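PDB 3GRF: ornithine carbamoyltransferase from Giardia intestinalis, which probably catalyses the transfer of a carbamoyl group between carbamoyl phosphate and ornithine, a reaction of the arginine degradation pathway. Local coordinates for residues L178-A183 with I206-E211; G186-V191 with S221-H226; V235-T240 with I278-L283; V265-M270 with A293-G298. One frame throughout, in Å; residues are numbered along the deposited sequence.

In the fold
All four contacts lie in the Asp/Orn binding domain, whose five-stranded parallel sheet has the order 221-225, 188-192, 164-167, 237-240, 278-281. Contact 2 joins the two strands at one border of the sheet and contact 3 the two at the other, their centres about 14 Å apart. Contact 1 pairs helices 173-185 and 203-216 and touches contact 2 through a disulfide and packed side chains. Contact 4, between two short helices, packs on the strands of contact 3 and lies about 27 Å, centre to centre, from contact 1. Along the chain contacts 1 and 2 interleave, then contacts 3 and 4, so the strand pairs that build both borders of one domain's sheet are each covered by a helix pair.

Contact 1: L178-A183 with I206-E211; sequences LMRGCA and IDECEE
Cys-209 fills the apolar centre between two nearly parallel helices, its SG set against the peptide that joins Met-179 to Arg-180, 3.6 Å from Met-179 C. The first torsion turns SG beside its own backbone N, anti to the carbonyl carbon (chi1 -66°). One turn further along helix 173-185, Ala-183 CB meets Cys-209 CB at 4.0 Å, and here the two backbones come nearest, with the CA atoms of Ala-183 and Cys-209 5.6 Å apart. Small side chains suit this place, since a methyl and a thiol are enough to fill the gap between axes 9.0 Å apart. Toward the sheet, Met-179 bends at its last torsion, and its CE touches Ile-206 CG1 at 4.0 Å. Both Met-179 and Cys-209 also rest on Ile-222, so these helices cover one face of the Rossmann-like sheet.

The polar edge belongs to Arg-180 and Glu-208, whose long chains reach across the side of the interface, beyond the short Cys-209 and Ala-183. Arg-180 NE donates to Glu-208 OE1 over 2.9 Å in a bent bond, 143° at the hydrogen and part of a salt bridge, arriving from above the carboxylate plane; the guanidinium and carboxylate planes stand 67° apart. Arg-180 NH1 also forms a salt bridge with Asp-177 and a hydrogen bond to the Phe-132 carbonyl, the guanidinium is in cation-pi contact with Phe-132, and Glu-208 OE2 bonds to Ser-14 OG. Two acidic partners thus help offset the buried arginine charge, which would in turn favour the ionised form of Glu-208.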
loop_
_atom_site.group_PDB
_atom_site.type_symbol
_atom_site.label_atom_id
_atom_site.label_comp_id
_atom_site.label_asym_id
_atom_site.label_seq_id
_atom_site.Cartn_x
_atom_site.Cartn_y
_atom_site.Cartn_z
ATOM N N LEU A 178 9.255 11.692 -26.643
ATOM C CA LEU A 178 8.489 12.834 -27.254
ATOM C C LEU A 178 8.698 12.785 -28.775
ATOM O O LEU A 178 7.732 12.936 -29.530
ATOM C CB LEU A 178 8.981 14.187 -26.694
ATOM C CG LEU A 178 8.083 15.061 -25.789
ATOM C CD1 LEU A 178 6.740 14.384 -25.496
ATOM C CD2 LEU A 178 8.800 15.383 -24.476
ATOM N N MET A 179 9.943 12.591 -29.206
ATOM C CA MET A 179 10.238 12.463 -30.631
ATOM C C MET A 179 9.417 11.337 -31.243
ATOM O O MET A 179 8.821 11.517 -32.319
ATOM C CB MET A 179 11.722 12.184 -30.840
ATOM C CG MET A 179 12.658 13.364 -30.448
ATOM S SD MET A 179 14.376 12.794 -30.244
ATOM C CE MET A 179 14.781 12.258 -31.896
ATOM N N ARG A 180 9.379 10.180 -30.573
ATOM C CA ARG A 180 8.533 9.052 -31.032
ATOM C C ARG A 180 7.037 9.404 -31.088
ATOM O O ARG A 180 6.351 8.990 -32.025
ATOM C CB ARG A 180 8.733 7.786 -30.177
ATOM C CG ARG A 180 10.143 7.099 -30.235
ATOM C CD ARG A 180 10.289 6.079 -29.091
ATOM N NE ARG A 180 11.710 5.712 -28.804
ATOM C CZ ARG A 180 12.273 5.702 -27.592
ATOM N NH1 ARG A 180 11.580 6.068 -26.525
ATOM N NH2 ARG A 180 13.550 5.355 -27.434
ATOM N N GLY A 181 6.512 10.092 -30.061
ATOM C CA GLY A 181 5.081 10.465 -30.043
ATOM C C GLY A 181 4.761 11.378 -31.221
ATOM O O GLY A 181 3.786 11.168 -31.931
ATOM N N CYS A 182 5.608 12.381 -31.438
ATOM C CA CYS A 182 5.472 13.318 -32.537
ATOM C C CYS A 182 5.514 12.554 -33.865
ATOM O O CYS A 182 4.700 12.778 -34.721
ATOM C CB CYS A 182 6.640 14.310 -32.566
ATOM S SG CYS A 182 6.656 15.674 -31.436
ATOM N N ALA A 183 6.515 11.715 -34.071
ATOM C CA ALA A 183 6.612 10.975 -35.326
ATOM C C ALA A 183 5.320 10.212 -35.606
ATOM O O ALA A 183 4.845 10.204 -36.729
ATOM C CB ALA A 183 7.725 10.019 -35.236
ATOM N N ILE A 206 16.570 8.892 -33.628
ATOM C CA ILE A 206 16.259 9.631 -34.861
ATOM C C ILE A 206 15.825 8.659 -35.975
ATOM O O ILE A 206 14.737 8.826 -36.570
ATOM C CB ILE A 206 17.458 10.486 -35.317
ATOM C CG1 ILE A 206 17.948 11.380 -34.181
ATOM C CG2 ILE A 206 17.082 11.356 -36.507
ATOM C CD1 ILE A 206 19.412 11.929 -34.400
ATOM N N ASP A 207 16.615 7.607 -36.205
ATOM C CA ASP A 207 16.278 6.562 -37.203
ATOM C C ASP A 207 14.922 5.886 -36.976
ATOM O O ASP A 207 14.118 5.750 -37.909
ATOM C CB ASP A 207 17.347 5.460 -37.245
ATOM C CG ASP A 207 18.689 5.951 -37.775
ATOM O OD1 ASP A 207 18.788 7.123 -38.214
ATOM O OD2 ASP A 207 19.647 5.153 -37.756
ATOM N N GLU A 208 14.670 5.445 -35.746
ATOM C CA GLU A 208 13.331 4.922 -35.409
ATOM C C GLU A 208 12.238 5.887 -35.799
ATOM O O GLU A 208 11.191 5.491 -36.350
ATOM C CB GLU A 208 13.205 4.605 -33.914
ATOM C CG GLU A 208 11.761 4.252 -33.494
ATOM C CD GLU A 208 11.664 3.678 -32.093
ATOM O OE1 GLU A 208 12.385 4.179 -31.202
ATOM O OE2 GLU A 208 10.858 2.742 -31.883
ATOM N N CYS A 209 12.438 7.156 -35.470
ATOM C CA CYS A 209 11.388 8.133 -35.756
ATOM C C CYS A 209 11.175 8.347 -37.236
ATOM O O CYS A 209 10.025 8.480 -37.699
ATOM C CB CYS A 209 11.644 9.472 -35.075
ATOM S SG CYS A 209 11.569 9.363 -33.323
ATOM N N GLU A 210 12.262 8.402 -37.993
ATOM C CA GLU A 210 12.117 8.685 -39.417
ATOM C C GLU A 210 11.508 7.466 -40.137
ATOM O O GLU A 210 10.683 7.605 -41.035
ATOM C CB GLU A 210 13.436 9.203 -39.990
ATOM C CG GLU A 210 13.766 10.564 -39.325
ATOM C CD GLU A 210 14.931 11.312 -39.950
ATOM O OE1 GLU A 210 15.948 10.676 -40.315
ATOM O OE2 GLU A 210 14.835 12.557 -40.044
ATOM N N GLU A 211 11.838 6.274 -39.654
ATOM C CA GLU A 211 11.156 5.059 -40.060
ATOM C C GLU A 211 9.683 4.963 -39.673
ATOM O O GLU A 211 8.886 4.430 -40.463
ATOM C CB GLU A 211 11.881 3.834 -39.529
ATOM C CG GLU A 211 11.188 2.530 -39.896
ATOM C CD GLU A 211 11.771 1.340 -39.183
ATOM O OE1 GLU A 211 11.132 0.261 -39.241
ATOM O OE2 GLU A 211 12.859 1.487 -38.559
#

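Contact 2: G186-V191 with S221-H226; sequences GMECHV and SIKIFH
Cys-189 pairs with Ile-222 and Val-191 with Ile-224 as parallel beta bridges, in the two strands of a beta-alpha-beta unit whose connecting helix is 203-216. Five backbone hydrogen bonds knit them, running from Ser-221 N to Met-187 O at one end to Phe-225 N to Val-191 O at the other. Val-191 N to Lys-223 O, 2.7 Å, is the shortest of them. The face bearing these four side chains is the buried, helix-covered one: Val-191 and Ile-222 touch helix 173-185, Ile-222 and Ile-224 touch helix 203-216, and Cys-189 CB is in van der Waals contact with Ile-222 CD1 at 4.1 Å. Branched aliphatic residues suit an extended strand beneath helices, and Cys-189 is tied to helix 173-185 by its disulfide to Cys-182. That helix ends in a Schellman motif in which Gly-186 takes the positive phi that glycine tolerates easily.

The face of Glu-188, His-190, Ser-221 and Lys-223, where the Phe-225 ring reaches in, meets solvent at Lys-223. His-190 and Phe-225 form an offset stack, centroids 4.8 Å apart and planes at 27°, with Phe-225 CE1 over the rim of the imidazole. The looseness lies in the salt bridge from Lys-223 NZ to Glu-188 OE2, weak at 3.3 Å. The other oxygen is gripped more firmly: Ser-221 OG donates to Glu-188 OE1 at 2.6 Å, from 45° above the carboxylate plane.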
loop_
_atom_site.group_PDB
_atom_site.type_symbol
_atom_site.label_atom_id
_atom_site.label_comp_id
_atom_site.label_asym_id
_atom_site.label_seq_id
_atom_site.Cartn_x
_atom_site.Cartn_y
_atom_site.Cartn_z
ATOM N N GLY A 186 2.510 12.631 -36.337
ATOM C CA GLY A 186 2.701 13.381 -37.571
ATOM C C GLY A 186 2.941 14.847 -37.299
ATOM O O GLY A 186 2.536 15.721 -38.081
ATOM N N MET A 187 3.645 15.117 -36.200
ATOM C CA MET A 187 3.985 16.471 -35.816
ATOM C C MET A 187 5.373 16.841 -36.278
ATOM O O MET A 187 6.290 16.003 -36.366
ATOM C CB MET A 187 3.880 16.629 -34.281
ATOM C CG MET A 187 2.467 16.489 -33.765
ATOM S SD MET A 187 2.242 16.088 -32.036
ATOM C CE MET A 187 2.635 17.717 -31.354
ATOM N N GLU A 188 5.520 18.125 -36.560
ATOM C CA GLU A 188 6.829 18.726 -36.707
ATOM C C GLU A 188 7.457 18.816 -35.303
ATOM O O GLU A 188 6.931 19.459 -34.395
ATOM C CB GLU A 188 6.692 20.088 -37.377
ATOM C CG GLU A 188 7.965 20.841 -37.446
ATOM C CD GLU A 188 8.388 21.128 -38.856
ATOM O OE1 GLU A 188 8.179 20.233 -39.719
ATOM O OE2 GLU A 188 8.944 22.233 -39.096
ATOM N N CYS A 189 8.537 18.088 -35.099
ATOM C CA CYS A 189 9.165 18.084 -33.775
ATOM C C CYS A 189 10.534 18.758 -33.971
ATOM O O CYS A 189 11.293 18.345 -34.829
ATOM C CB CYS A 189 9.288 16.640 -33.272
ATOM S SG CYS A 189 8.675 16.183 -31.569
ATOM N N HIS A 190 10.858 19.789 -33.194
ATOM C CA HIS A 190 12.212 20.417 -33.260
ATOM C C HIS A 190 12.942 20.060 -31.967
ATOM O O HIS A 190 12.426 20.306 -30.878
ATOM C CB HIS A 190 12.132 21.949 -33.300
ATOM C CG HIS A 190 11.501 22.522 -34.525
ATOM N ND1 HIS A 190 10.891 21.754 -35.501
ATOM C CD2 HIS A 190 11.398 23.808 -34.937
ATOM C CE1 HIS A 190 10.425 22.552 -36.447
ATOM N NE2 HIS A 190 10.717 23.802 -36.126
ATOM N N VAL A 191 14.143 19.507 -32.063
ATOM C CA VAL A 191 14.898 19.214 -30.859
ATOM C C VAL A 191 16.003 20.227 -30.695
ATOM O O VAL A 191 16.897 20.328 -31.549
ATOM C CB VAL A 191 15.458 17.796 -30.852
ATOM C CG1 VAL A 191 16.227 17.566 -29.567
ATOM C CG2 VAL A 191 14.311 16.754 -31.035
ATOM N N SER A 221 7.780 15.206 -38.754
ATOM C CA SER A 221 9.184 15.433 -39.102
ATOM C C SER A 221 9.947 15.664 -37.839
ATOM O O SER A 221 9.359 16.089 -36.861
ATOM C CB SER A 221 9.337 16.636 -40.023
ATOM O OG SER A 221 9.048 17.820 -39.334
ATOM N N ILE A 222 11.249 15.375 -37.896
ATOM C CA ILE A 222 12.210 15.556 -36.805
ATOM C C ILE A 222 13.292 16.516 -37.290
ATOM O O ILE A 222 13.935 16.240 -38.308
ATOM C CB ILE A 222 12.978 14.200 -36.434
ATOM C CG1 ILE A 222 12.052 13.087 -35.928
ATOM C CG2 ILE A 222 14.101 14.456 -35.396
ATOM C CD1 ILE A 222 11.316 13.389 -34.626
ATOM N N LYS A 223 13.528 17.606 -36.546
ATOM C CA LYS A 223 14.595 18.564 -36.905
ATOM C C LYS A 223 15.445 18.874 -35.692
ATOM O O LYS A 223 14.925 19.075 -34.605
ATOM C CB LYS A 223 14.013 19.870 -37.477
ATOM C CG LYS A 223 12.772 19.648 -38.380
ATOM C CD LYS A 223 12.308 20.921 -39.094
ATOM C CE LYS A 223 11.570 20.584 -40.405
ATOM N NZ LYS A 223 11.398 21.777 -41.277
ATOM N N ILE A 224 16.758 18.899 -35.863
ATOM C CA ILE A 224 17.626 19.166 -34.716
ATOM C C ILE A 224 18.236 20.555 -34.851
ATOM O O ILE A 224 18.933 20.846 -35.829
ATOM C CB ILE A 224 18.687 18.072 -34.563
ATOM C CG1 ILE A 224 17.989 16.767 -34.145
ATOM C CG2 ILE A 224 19.736 18.447 -33.490
ATOM C CD1 ILE A 224 18.759 15.530 -34.495
ATOM N N PHE A 225 17.918 21.420 -33.894
ATOM C CA PHE A 225 18.437 22.778 -33.874
ATOM C C PHE A 225 19.500 22.893 -32.795
ATOM O O PHE A 225 19.414 22.215 -31.775
ATOM C CB PHE A 225 17.308 23.769 -33.606
ATOM C CG PHE A 225 16.419 24.006 -34.780
ATOM C CD1 PHE A 225 15.435 23.088 -35.114
ATOM C CD2 PHE A 225 16.549 25.160 -35.539
ATOM C CE1 PHE A 225 14.573 23.316 -36.201
ATOM C CE2 PHE A 225 15.696 25.397 -36.617
ATOM C CZ PHE A 225 14.697 24.464 -36.939
ATOM N N HIS A 226 20.507 23.739 -33.023
ATOM C CA HIS A 226 21.495 24.027 -31.976
ATOM C C HIS A 226 21.441 25.472 -31.456
ATOM O O HIS A 226 22.416 25.989 -30.919
ATOM C CB HIS A 226 22.904 23.561 -32.412
ATOM C CG HIS A 226 23.005 22.070 -32.567
ATOM N ND1 HIS A 226 23.631 21.467 -33.637
ATOM C CD2 HIS A 226 22.523 21.064 -31.801
ATOM C CE1 HIS A 226 23.549 20.154 -33.506
ATOM N NE2 HIS A 226 22.873 19.886 -32.402
#

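Contact 3: V235-T240 with I278-L283; sequences VDVVYT and IFMNCL
Val-237, Val-238 and Tyr-239 run parallel to Ile-278, Phe-279 and Met-280, the strand axes 4.7 Å apart and turned by 20°, with four backbone hydrogen bonds from Ile-278 N to Asp-236 O through to Thr-240 N to Met-280 O. On one face, Met-280 lies between Val-237 and Tyr-239. Its SD touches Val-237 CG1 at 3.6 Å, while its CB comes within 3.4 Å of Tyr-239 CD2. Tyr-239 CG, anti to its backbone N (chi1 -171°), sits 3.9 Å from the same Met-280 CB. The sulfur is also in Met-aromatic contact, 5.3 Å from the Tyr-239 ring centroid and oblique to it; a flexible thioether adapts well to such a mixed neighbourhood.

This pair forms one border of the domain's parallel, Rossmann-like sheet, and helices 135-151 and 173-185 pack over the Tyr-239 face. The Tyr-239 hydroxyl OH lies 3.2 Å from Cys-282 CB and bonds to Asp-141 OD1, which satisfies a buried polar group. Across the sheet, Val-238 and Phe-279 share the opposite face. The edge of the Phe-279 ring meets Thr-240 CG2, 3.7 Å from CE1, and Thr-240 OG1 bonds to the Cys-167 carbonyl. Beyond the strand, Cys-282 and Leu-283 begin a Cys-Leu-Pro sequence that in related ornithine carbamoyltransferases lines the active site, and Leu-283 packs on Val-96 of a second subunit.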
loop_
_atom_site.group_PDB
_atom_site.type_symbol
_atom_site.label_atom_id
_atom_site.label_comp_id
_atom_site.label_asym_id
_atom_site.label_seq_id
_atom_site.Cartn_x
_atom_site.Cartn_y
_atom_site.Cartn_z
ATOM N N VAL A 235 6.850 28.009 -32.959
ATOM C CA VAL A 235 6.374 26.713 -32.453
ATOM C C VAL A 235 5.134 26.892 -31.561
ATOM O O VAL A 235 4.891 27.981 -31.044
ATOM C CB VAL A 235 7.495 25.862 -31.761
ATOM C CG1 VAL A 235 8.668 25.587 -32.720
ATOM C CG2 VAL A 235 7.977 26.528 -30.494
ATOM N N ASP A 236 4.340 25.840 -31.403
ATOM C CA ASP A 236 3.084 25.929 -30.644
ATOM C C ASP A 236 3.202 25.348 -29.235
ATOM O O ASP A 236 2.344 25.575 -28.385
ATOM C CB ASP A 236 1.960 25.221 -31.399
ATOM C CG ASP A 236 1.759 25.767 -32.790
ATOM O OD1 ASP A 236 1.988 25.013 -33.756
ATOM O OD2 ASP A 236 1.368 26.944 -32.913
ATOM N N VAL A 237 4.257 24.567 -28.997
ATOM C CA VAL A 237 4.498 23.923 -27.704
ATOM C C VAL A 237 5.987 24.054 -27.479
ATOM O O VAL A 237 6.770 23.746 -28.385
ATOM C CB VAL A 237 4.179 22.405 -27.673
ATOM C CG1 VAL A 237 4.457 21.825 -26.231
ATOM C CG2 VAL A 237 2.737 22.149 -28.109
ATOM N N VAL A 238 6.355 24.511 -26.284
ATOM C CA VAL A 238 7.744 24.462 -25.866
ATOM C C VAL A 238 7.891 23.621 -24.604
ATOM O O VAL A 238 7.329 23.930 -23.552
ATOM C CB VAL A 238 8.309 25.855 -25.596
ATOM C CG1 VAL A 238 9.807 25.752 -25.149
ATOM C CG2 VAL A 238 8.161 26.751 -26.834
ATOM N N TYR A 239 8.694 22.572 -24.690
ATOM C CA TYR A 239 8.679 21.592 -23.639
ATOM C C TYR A 239 10.117 21.513 -23.202
ATOM O O TYR A 239 11.013 21.548 -24.036
ATOM C CB TYR A 239 8.165 20.276 -24.239
ATOM C CG TYR A 239 7.851 19.127 -23.302
ATOM C CD1 TYR A 239 8.816 18.580 -22.459
ATOM C CD2 TYR A 239 6.621 18.551 -23.325
ATOM C CE1 TYR A 239 8.541 17.497 -21.647
ATOM C CE2 TYR A 239 6.335 17.473 -22.559
ATOM C CZ TYR A 239 7.288 16.968 -21.691
ATOM O OH TYR A 239 6.980 15.890 -20.924
ATOM N N THR A 240 10.332 21.463 -21.894
ATOM C CA THR A 240 11.669 21.233 -21.357
ATOM C C THR A 240 11.609 20.350 -20.132
ATOM O O THR A 240 10.526 20.040 -19.630
ATOM C CB THR A 240 12.407 22.559 -21.084
ATOM O OG1 THR A 240 13.786 22.270 -20.807
ATOM C CG2 THR A 240 11.762 23.332 -19.954
ATOM N N ILE A 278 1.930 27.014 -25.904
ATOM C CA ILE A 278 1.827 26.650 -24.513
ATOM C C ILE A 278 3.209 26.170 -24.098
ATOM O O ILE A 278 4.008 25.820 -24.948
ATOM C CB ILE A 278 0.705 25.609 -24.228
ATOM C CG1 ILE A 278 1.022 24.250 -24.842
ATOM C CG2 ILE A 278 -0.702 26.123 -24.690
ATOM C CD1 ILE A 278 -0.040 23.172 -24.522
ATOM N N PHE A 279 3.471 26.167 -22.804
ATOM C CA PHE A 279 4.744 25.701 -22.239
ATOM C C PHE A 279 4.458 24.437 -21.346
ATOM O O PHE A 279 3.494 24.420 -20.561
ATOM C CB PHE A 279 5.406 26.821 -21.416
ATOM C CG PHE A 279 6.508 26.330 -20.589
ATOM C CD1 PHE A 279 7.773 26.130 -21.176
ATOM C CD2 PHE A 279 6.290 25.970 -19.263
ATOM C CE1 PHE A 279 8.824 25.574 -20.412
ATOM C CE2 PHE A 279 7.342 25.421 -18.475
ATOM C CZ PHE A 279 8.590 25.214 -19.054
ATOM N N MET A 280 5.277 23.383 -21.511
ATOM C CA MET A 280 5.145 22.112 -20.818
ATOM C C MET A 280 6.478 21.713 -20.173
ATOM O O MET A 280 7.525 22.085 -20.693
ATOM C CB MET A 280 4.769 21.050 -21.840
ATOM C CG MET A 280 3.427 21.325 -22.451
ATOM S SD MET A 280 2.809 20.024 -23.554
ATOM C CE MET A 280 2.178 18.782 -22.422
ATOM N N ASN A 281 6.424 20.960 -19.071
ATOM C CA ASN A 281 7.616 20.370 -18.387
ATOM C C ASN A 281 7.030 19.215 -17.562
ATOM O O ASN A 281 6.099 19.413 -16.724
ATOM C CB ASN A 281 8.295 21.459 -17.484
ATOM C CG ASN A 281 9.530 20.961 -16.680
ATOM O OD1 ASN A 281 10.398 21.752 -16.339
ATOM N ND2 ASN A 281 9.597 19.680 -16.377
ATOM N N CYS A 282 7.520 17.997 -17.795
ATOM C CA CYS A 282 6.942 16.822 -17.148
ATOM C C CYS A 282 7.147 16.817 -15.629
ATOM O O CYS A 282 6.483 16.053 -14.922
ATOM C CB CYS A 282 7.487 15.554 -17.802
ATOM S SG CYS A 282 9.302 15.440 -17.864
ATOM N N LEU A 283 8.049 17.670 -15.136
ATOM C CA LEU A 283 8.390 17.778 -13.692
ATOM C C LEU A 283 9.318 16.649 -13.200
ATOM O O LEU A 283 9.419 15.621 -13.843
ATOM C CB LEU A 283 7.148 17.915 -12.785
ATOM C CG LEU A 283 6.170 19.073 -13.067
ATOM C CD1 LEU A 283 4.910 19.024 -12.178
ATOM C CD2 LEU A 283 6.880 20.439 -12.981
#

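Contact 4: V265-M270 with A293-G298; sequences VDDAVM and ASVIDG
Val-295 packs against Val-265, Asp-266 and Met-270 in a small contact between two short helices, 267-270 and 293-296, placed beside the 278-281 border of the sheet. The two segments bury 205 Å² between them, and Val-295 supplies the largest share. Its two methyls divide the work. CG1 meets Met-270 CG at 3.8 Å and Val-265 CG1 at 4.2 Å, whereas CG2 lies 3.5 Å from Val-265 O and 3.6 Å from Asp-266 C, against the backbone that leads into the helix. A branched side chain suits this place because it can touch both a side-chain cluster and a peptide at once. The side chains of Val-265 and Val-295 cross at about a right angle. Met-270 is bent at both chi2 (-61°) and chi3, and like Val-265 and Val-295 it also rests on Phe-279 of the neighbouring strand.

Asp-266 is the N-cap of helix 267-270: its OD2 accepts from Val-269 N at 3.0 Å, nearly along the carboxylate C-O axis, and so satisfies an amide of the first turn. Aspartate is well suited to this position, its short side chain just reaching back to that amide. Asp-267 and Ser-294 form the polar, exposed side of the contact. Ser-294 OG donates to Asp-267 OD1 over 2.6 Å, from 41° above the carboxylate plane, and also bonds to Thr-292 OG1. Backbone bonds from Val-265 to Glu-290 and Thr-292 tie the segment that precedes helix 267-270 to the one that leads into helix 293-296.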
loop_
_atom_site.group_PDB
_atom_site.type_symbol
_atom_site.label_atom_id
_atom_site.label_comp_id
_atom_site.label_asym_id
_atom_site.label_seq_id
_atom_site.Cartn_x
_atom_site.Cartn_y
_atom_site.Cartn_z
ATOM N N VAL A 265 14.700 27.728 -21.136
ATOM C CA VAL A 265 13.513 28.378 -21.703
ATOM C C VAL A 265 13.182 29.655 -20.897
ATOM O O VAL A 265 12.656 29.579 -19.803
ATOM C CB VAL A 265 12.276 27.421 -21.878
ATOM C CG1 VAL A 265 11.155 28.152 -22.499
ATOM C CG2 VAL A 265 12.618 26.186 -22.742
ATOM N N ASP A 266 13.537 30.819 -21.446
ATOM C CA ASP A 266 13.227 32.129 -20.828
ATOM C C ASP A 266 12.153 32.935 -21.602
ATOM O O ASP A 266 11.492 32.407 -22.515
ATOM C CB ASP A 266 14.533 32.948 -20.611
ATOM C CG ASP A 266 15.284 33.259 -21.927
ATOM O OD1 ASP A 266 16.404 33.733 -21.847
ATOM O OD2 ASP A 266 14.778 33.062 -23.048
ATOM N N ASP A 267 11.981 34.207 -21.243
ATOM C CA ASP A 267 10.937 35.049 -21.836
ATOM C C ASP A 267 11.257 35.303 -23.322
ATOM O O ASP A 267 10.343 35.371 -24.152
ATOM C CB ASP A 267 10.823 36.397 -21.095
ATOM C CG ASP A 267 10.113 36.311 -19.721
ATOM O OD1 ASP A 267 9.477 35.306 -19.365
ATOM O OD2 ASP A 267 10.167 37.318 -18.980
ATOM N N ALA A 268 12.547 35.459 -23.660
ATOM C CA ALA A 268 12.941 35.721 -25.055
ATOM C C ALA A 268 12.723 34.486 -25.913
ATOM O O ALA A 268 12.436 34.587 -27.108
ATOM C CB ALA A 268 14.412 36.124 -25.143
ATOM N N VAL A 269 12.883 33.321 -25.308
ATOM C CA VAL A 269 12.590 32.073 -26.004
ATOM C C VAL A 269 11.081 32.011 -26.282
ATOM O O VAL A 269 10.682 31.802 -27.421
ATOM C CB VAL A 269 13.140 30.799 -25.240
ATOM C CG1 VAL A 269 12.521 29.524 -25.769
ATOM C CG2 VAL A 269 14.659 30.677 -25.388
ATOM N N MET A 270 10.247 32.200 -25.254
ATOM C CA MET A 270 8.786 32.130 -25.419
ATOM C C MET A 270 8.211 33.230 -26.338
ATOM O O MET A 270 7.215 32.998 -27.052
ATOM C CB MET A 270 8.060 32.113 -24.063
ATOM C CG MET A 270 8.384 30.890 -23.199
ATOM S SD MET A 270 7.907 29.295 -23.962
ATOM C CE MET A 270 6.080 29.358 -23.671
ATOM N N ALA A 293 11.361 31.139 -13.710
ATOM C CA ALA A 293 10.165 31.083 -12.912
ATOM C C ALA A 293 9.037 31.837 -13.640
ATOM O O ALA A 293 7.884 31.408 -13.623
ATOM C CB ALA A 293 10.435 31.647 -11.483
ATOM N N SER A 294 9.386 32.892 -14.371
ATOM C CA SER A 294 8.420 33.651 -15.177
ATOM C C SER A 294 7.736 32.840 -16.288
ATOM O O SER A 294 6.652 33.190 -16.713
ATOM C CB SER A 294 9.070 34.867 -15.818
ATOM O OG SER A 294 9.880 34.478 -16.905
ATOM N N VAL A 295 8.375 31.781 -16.773
ATOM C CA VAL A 295 7.775 30.938 -17.840
ATOM C C VAL A 295 6.884 29.914 -17.155
ATOM O O VAL A 295 5.705 29.815 -17.452
ATOM C CB VAL A 295 8.850 30.275 -18.754
ATOM C CG1 VAL A 295 8.222 29.309 -19.772
ATOM C CG2 VAL A 295 9.688 31.372 -19.486
ATOM N N ILE A 296 7.442 29.174 -16.214
ATOM C CA ILE A 296 6.639 28.133 -15.559
ATOM C C ILE A 296 5.472 28.654 -14.751
ATOM O O ILE A 296 4.450 27.977 -14.634
ATOM C CB ILE A 296 7.497 27.119 -14.728
ATOM C CG1 ILE A 296 6.615 25.997 -14.122
ATOM C CG2 ILE A 296 8.382 27.841 -13.681
ATOM C CD1 ILE A 296 7.318 24.643 -13.947
ATOM N N ASP A 297 5.622 29.856 -14.202
ATOM C CA ASP A 297 4.564 30.465 -13.393
ATOM C C ASP A 297 3.830 31.513 -14.213
ATOM O O ASP A 297 2.888 32.154 -13.737
ATOM C CB ASP A 297 5.142 31.079 -12.115
ATOM C CG ASP A 297 5.865 30.061 -11.252
ATOM O OD1 ASP A 297 5.449 28.878 -11.160
ATOM O OD2 ASP A 297 6.876 30.440 -10.653
ATOM N N GLY A 298 4.223 31.653 -15.470
ATOM C CA GLY A 298 3.631 32.647 -16.324
ATOM C C GLY A 298 2.444 32.001 -17.002
ATOM O O GLY A 298 2.107 30.846 -16.705
#